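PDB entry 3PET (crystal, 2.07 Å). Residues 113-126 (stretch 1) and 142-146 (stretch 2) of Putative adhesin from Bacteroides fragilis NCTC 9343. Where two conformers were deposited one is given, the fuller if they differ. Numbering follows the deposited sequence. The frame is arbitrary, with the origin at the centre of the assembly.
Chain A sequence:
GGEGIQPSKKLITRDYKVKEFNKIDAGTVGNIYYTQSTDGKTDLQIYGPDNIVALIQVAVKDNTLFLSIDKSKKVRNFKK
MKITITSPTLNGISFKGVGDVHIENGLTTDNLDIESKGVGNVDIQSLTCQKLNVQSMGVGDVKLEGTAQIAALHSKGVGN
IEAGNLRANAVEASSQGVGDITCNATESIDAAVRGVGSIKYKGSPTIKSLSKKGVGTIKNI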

ATOM      1  N   ASP A 113      14.897 -12.718   7.125  1.00 20.09           N
ATOM      2  CA  ASP A 113      14.605 -11.311   6.917  1.00 20.14           C
ATOM      3  C   ASP A 113      13.783 -11.159   5.609  1.00 23.75           C
ATOM      4  O   ASP A 113      14.258 -11.532   4.531  1.00 23.49           O
ATOM      5  N   ILE A 114      12.541 -10.656   5.731  1.00 17.42           N
ATOM      6  CA  ILE A 114      11.663 -10.432   4.582  0.50 16.49           C
ATOM      7  C   ILE A 114      11.485  -8.937   4.402  1.00 20.46           C
ATOM      8  O   ILE A 114      11.017  -8.248   5.328  1.00 18.25           O
ATOM      9  N   GLU A 115      11.885  -8.438   3.204  1.00 17.79           N
ATOM     10  CA  GLU A 115      11.766  -7.028   2.822  1.00 19.26           C
ATOM     11  C   GLU A 115      10.928  -6.998   1.538  1.00 24.85           C
ATOM     12  O   GLU A 115      11.424  -7.374   0.470  1.00 24.73           O
ATOM     13  N   SER A 116       9.631  -6.656   1.650  1.00 20.87           N
ATOM     14  CA  SER A 116       8.777  -6.587   0.456  1.00 20.37           C
ATOM     15  C   SER A 116       8.546  -5.136   0.081  1.00 23.75           C
ATOM     16  O   SER A 116       8.033  -4.342   0.879  1.00 22.51           O
ATOM     17  N   LYS A 117       9.024  -4.769  -1.113  1.00 20.53           N
ATOM     18  CA  LYS A 117       8.982  -3.404  -1.627  1.00 19.79           C
ATOM     19  C   LYS A 117       8.395  -3.380  -3.032  1.00 21.28           C
ATOM     20  O   LYS A 117       8.695  -2.474  -3.809  1.00 20.74           O
ATOM     21  N   GLY A 118       7.635  -4.412  -3.388  1.00 16.36           N
ATOM     22  CA  GLY A 118       7.043  -4.504  -4.719  1.00 15.35           C
ATOM     23  C   GLY A 118       5.534  -4.576  -4.695  1.00 18.08           C
ATOM     24  O   GLY A 118       4.901  -4.218  -3.690  1.00 16.46           O
ATOM     25  N   VAL A 119       4.951  -4.983  -5.825  1.00 13.74           N
ATOM     26  CA  VAL A 119       3.496  -5.176  -5.971  1.00 13.33           C
ATOM     27  C   VAL A 119       3.248  -6.675  -6.021  1.00 17.25           C
ATOM     28  O   VAL A 119       3.643  -7.342  -6.978  1.00 15.50           O
ATOM     29  N   GLY A 120       2.651  -7.201  -4.964  1.00 14.72           N
ATOM     30  CA  GLY A 120       2.398  -8.635  -4.863  1.00 14.43           C
ATOM     31  C   GLY A 120       2.458  -9.114  -3.432  1.00 19.44           C
ATOM     32  O   GLY A 120       2.825  -8.354  -2.526  1.00 19.50           O
ATOM     33  N   ASN A 121       2.048 -10.352  -3.216  1.00 17.41           N
ATOM     34  CA  ASN A 121       1.978 -10.958  -1.878  1.00 18.24           C
ATOM     35  C   ASN A 121       3.187 -11.804  -1.559  1.00 22.36           C
ATOM     36  O   ASN A 121       3.932 -12.188  -2.456  1.00 21.93           O
ATOM     37  N   VAL A 122       3.375 -12.102  -0.275  1.00 18.43           N
ATOM     38  CA  VAL A 122       4.398 -13.015   0.228  1.00 17.70           C
ATOM     39  C   VAL A 122       3.619 -14.059   1.034  1.00 21.96           C
ATOM     40  O   VAL A 122       2.825 -13.700   1.914  1.00 19.81           O
ATOM     41  N   ASP A 123       3.792 -15.328   0.713  1.00 18.26           N
ATOM     42  CA  ASP A 123       3.067 -16.399   1.398  1.00 18.39           C
ATOM     43  C   ASP A 123       4.060 -17.474   1.793  1.00 20.89           C
ATOM     44  O   ASP A 123       4.566 -18.182   0.931  1.00 20.51           O
ATOM     45  N   ILE A 124       4.376 -17.551   3.091  1.00 17.80           N
ATOM     46  CA  ILE A 124       5.351 -18.509   3.629  1.00 18.21           C
ATOM     47  C   ILE A 124       4.629 -19.456   4.560  1.00 23.27           C
ATOM     48  O   ILE A 124       4.020 -19.029   5.540  1.00 21.66           O
ATOM     49  N   GLN A 125       4.724 -20.747   4.230  1.00 21.66           N
ATOM     50  CA  GLN A 125       4.073 -21.850   4.933  0.50 21.34           C
ATOM     51  C   GLN A 125       5.106 -22.758   5.575  1.00 24.68           C
ATOM     52  O   GLN A 125       6.178 -22.961   4.994  1.00 21.94           O
ATOM     53  N   SER A 126       4.776 -23.312   6.772  1.00 22.06           N
ATOM     54  CA  SER A 126       5.617 -24.240   7.536  1.00 22.37           C
ATOM     55  C   SER A 126       7.005 -23.644   7.796  1.00 25.77           C
ATOM     56  O   SER A 126       8.035 -24.280   7.522  1.00 25.56           O
ATOM     57  N   VAL A 142       1.515  -9.985   3.463  1.00 18.38           N
ATOM     58  CA  VAL A 142       2.568 -10.915   3.874  1.00 17.23           C
ATOM     59  C   VAL A 142       1.889 -11.953   4.773  1.00 22.85           C
ATOM     60  O   VAL A 142       1.427 -11.606   5.861  1.00 21.96           O
ATOM     61  N   LYS A 143       1.726 -13.183   4.268  1.00 19.38           N
ATOM     62  CA  LYS A 143       1.103 -14.288   4.987  1.00 19.71           C
ATOM     63  C   LYS A 143       2.188 -15.235   5.501  1.00 22.81           C
ATOM     64  O   LYS A 143       3.057 -15.655   4.735  1.00 20.52           O
ATOM     65  N   LEU A 144       2.144 -15.532   6.814  1.00 19.15           N
ATOM     66  CA  LEU A 144       3.132 -16.350   7.507  1.00 19.04           C
ATOM     67  C   LEU A 144       2.487 -17.391   8.400  1.00 22.20           C
ATOM     68  O   LEU A 144       1.596 -17.074   9.189  1.00 22.84           O
ATOM     69  N   GLU A 145       2.969 -18.626   8.303  1.00 18.63           N
ATOM     70  CA  GLU A 145       2.517 -19.737   9.133  1.00 18.41           C
ATOM     71  C   GLU A 145       3.742 -20.528   9.603  1.00 21.74           C
ATOM     72  O   GLU A 145       4.687 -20.729   8.840  1.00 19.19           O
ATOM     73  N   GLY A 146       3.703 -20.957  10.859  1.00 20.45           N
ATOM     74  CA  GLY A 146       4.780 -21.738  11.456  1.00 21.09           C
ATOM     75  C   GLY A 146       5.122 -21.276  12.849  1.00 23.48           C
ATOM     76  O   GLY A 146       4.237 -20.925  13.622  1.00 22.24           O
TER

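The most unusual feature of this contact lies where the backbone pairing runs out: the carboxylate of Glu145 takes over from a carbonyl as acceptor. Ser126 N donates to Glu145 OE1 at 2.8 Å with an N-H...O angle of 153°, whereas Ser126 N to Glu145 O, at 3.3 Å, fails on angle. The CA-to-CB bond of Glu145 points sideways, but chi1 t (-176°) and chi2 m (-83°) bring the end of the side chain nearer to the first stretch. Its OE2 is hydrogen-bonded elsewhere in the structure. The CA-to-CB bond of Ser126 (chi1 m) points away, and its OG stays 3.9 Å from Glu145 OE1.

Ahead of this, strands 122-125 and 142-145 run parallel, their directions differing by 3°. Lys143 N to Val122 O is 2.6 Å (171°), Ile124 N to Lys143 O is 2.8 Å (174°), and Glu145 N to Ile124 O is 3.0 Å (143°). The bridged residues put their side chains on the same face: Val122 beside Val142, Ile124 beside Leu144, and Asp123 beside Lys143 on the other face.

The apolar face is buried. Val122 and Val142 both adopt t, and Val122 CB lies 4.2 Å from Val142 CG1. Ile124 (m, t) and Leu144 (m, t) meet at 4.0 Å between Ile124 CD1 and Leu144 CD2. The same Leu144 CD2 lies 3.9 Å from Ile114 CD1, so one methyl touches residues from two strands of the first stretch. The CA-to-CB bond of Ile114 points toward the second stretch, with chi1 m and chi2 between wells at 148°; the residue was deposited in two conformers, one given here. The CA-to-CB bond of Ser116 also points toward it, and with chi1 p its OG comes within 3.7 Å of Val142 CG2, a contact with a methyl rather than a polar partner.

On the opposite face, Asp123 (chi1 t) and Lys143, t at all four chi angles, are joined through solvent. Water 1 donates to Asp123 OD2 at 2.7 Å and accepts from Lys143 NZ at 3.1 Å. The direct side-chain approach is aliphatic on the lysine side, with Asp123 OD2 4.1 Å from Lys143 CD; the extended chain carries NZ beyond the carboxylate, and the water spans the gap.

Gly146 follows the strand and has no side chain. An ideal CB there would sit 3.5 Å from Ser126 C, and its backbone angles (136/-143) would jam that CB against the preceding carbonyl oxygen.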

ATOM      1  CB  ASP A 113      15.920 -10.498   6.880  1.00 22.77           C
ATOM      2  CG  ASP A 113      15.773  -8.997   6.856  1.00 38.13           C
ATOM      3  OD1 ASP A 113      14.649  -8.500   7.117  1.00 39.79           O
ATOM      4  OD2 ASP A 113      16.787  -8.309   6.621  1.00 49.98           O
ATOM      5  CB  ILE A 114      10.299 -11.168   4.676  0.50 19.35           C
ATOM      6  CG1 ILE A 114      10.486 -12.676   4.950  0.50 19.90           C
ATOM      7  CG2 ILE A 114       9.452 -10.932   3.401  0.50 18.85           C
ATOM      8  CD1 ILE A 114       9.412 -13.244   5.746  0.50 27.95           C
ATOM      9  CB  GLU A 115      13.143  -6.328   2.641  1.00 20.62           C
ATOM     10  CG  GLU A 115      14.116  -6.467   3.814  1.00 30.47           C
ATOM     11  CD  GLU A 115      13.910  -5.571   5.027  1.00 54.75           C
ATOM     12  OE1 GLU A 115      13.824  -4.331   4.854  1.00 52.27           O
ATOM     13  OE2 GLU A 115      13.902  -6.102   6.161  1.00 41.04           O
ATOM     14  CB  SER A 116       7.468  -7.339   0.656  1.00 24.48           C
ATOM     15  OG  SER A 116       6.782  -6.924   1.828  1.00 35.40           O
ATOM     16  CB  LYS A 117      10.422  -2.824  -1.655  1.00 25.04           C
ATOM     17  CG  LYS A 117      11.258  -3.039  -0.385  1.00 42.94           C
ATOM     18  CD  LYS A 117      12.731  -3.372  -0.648  1.00 52.92           C
ATOM     19  CE  LYS A 117      13.592  -2.155  -0.934  1.00 67.86           C
ATOM     20  NZ  LYS A 117      13.927  -1.398   0.304  1.00 79.48           N
ATOM     21  CB  VAL A 119       2.902  -4.444  -7.207  1.00 16.33           C
ATOM     22  CG1 VAL A 119       1.390  -4.663  -7.305  1.00 15.74           C
ATOM     23  CG2 VAL A 119       3.236  -2.958  -7.172  1.00 16.42           C
ATOM     24  CB  ASN A 121       0.716 -11.845  -1.771  1.00 17.45           C
ATOM     25  CG  ASN A 121      -0.571 -11.084  -1.990  1.00 31.01           C
ATOM     26  OD1 ASN A 121      -0.710  -9.929  -1.607  1.00 22.61           O
ATOM     27  ND2 ASN A 121      -1.547 -11.700  -2.612  1.00 27.42           N
ATOM     28  CB  VAL A 122       5.548 -12.347   1.033  1.00 21.12           C
ATOM     29  CG1 VAL A 122       6.559 -13.390   1.537  1.00 20.31           C
ATOM     30  CG2 VAL A 122       6.266 -11.296   0.195  1.00 21.04           C
ATOM     31  CB  ASP A 123       1.941 -16.950   0.484  1.00 21.12           C
ATOM     32  CG  ASP A 123       0.947 -17.901   1.148  1.00 33.83           C
ATOM     33  OD1 ASP A 123       1.296 -18.506   2.178  1.00 34.01           O
ATOM     34  OD2 ASP A 123      -0.159 -18.073   0.603  1.00 45.50           O
ATOM     35  CB  ILE A 124       6.550 -17.780   4.298  1.00 20.68           C
ATOM     36  CG1 ILE A 124       7.316 -16.947   3.219  1.00 20.68           C
ATOM     37  CG2 ILE A 124       7.484 -18.759   5.044  1.00 21.34           C
ATOM     38  CD1 ILE A 124       8.182 -15.930   3.769  1.00 26.72           C
ATOM     39  CB  GLN A 125       3.207 -22.649   3.940  0.50 22.94           C
ATOM     40  CG  GLN A 125       2.170 -21.787   3.205  0.50 32.35           C
ATOM     41  CD  GLN A 125       1.409 -22.534   2.136  0.50 37.21           C
ATOM     42  OE1 GLN A 125       1.474 -22.208   0.938  0.50 19.70           O
ATOM     43  NE2 GLN A 125       0.619 -23.517   2.548  0.50 29.24           N
ATOM     44  CB  SER A 126       5.737 -25.594   6.830  1.00 24.02           C
ATOM     45  OG  SER A 126       4.466 -26.087   6.451  1.00 35.26           O
ATOM     46  CB  VAL A 142       3.799 -10.242   4.537  1.00 20.39           C
ATOM     47  CG1 VAL A 142       4.836 -11.287   4.986  1.00 19.72           C
ATOM     48  CG2 VAL A 142       4.439  -9.244   3.585  1.00 20.34           C
ATOM     49  CB  LYS A 143       0.075 -15.021   4.114  1.00 23.36           C
ATOM     50  CG  LYS A 143      -0.760 -16.044   4.885  1.00 37.38           C
ATOM     51  CD  LYS A 143      -1.875 -16.611   4.025  1.00 56.12           C
ATOM     52  CE  LYS A 143      -2.658 -17.687   4.744  1.00 75.44           C
ATOM     53  NZ  LYS A 143      -3.548 -18.436   3.816  1.00 85.91           N
ATOM     54  CB  LEU A 144       4.029 -15.435   8.369  1.00 19.21           C
ATOM     55  CG  LEU A 144       4.714 -14.258   7.652  1.00 23.03           C
ATOM     56  CD1 LEU A 144       5.014 -13.145   8.606  1.00 24.32           C
ATOM     57  CD2 LEU A 144       5.979 -14.705   6.922  1.00 24.22           C
ATOM     58  CB  GLU A 145       1.511 -20.624   8.380  1.00 19.66           C
ATOM     59  CG  GLU A 145       0.910 -21.760   9.221  1.00 24.95           C
ATOM     60  CD  GLU A 145       1.766 -23.014   9.312  1.00 37.54           C
ATOM     61  OE1 GLU A 145       2.488 -23.297   8.335  1.00 26.94           O
ATOM     62  OE2 GLU A 145       1.732 -23.709  10.354  1.00 28.50           O
TER
HETATM   63  O   HOH W   1      -1.475 -19.980   2.060  1.00 49.38           O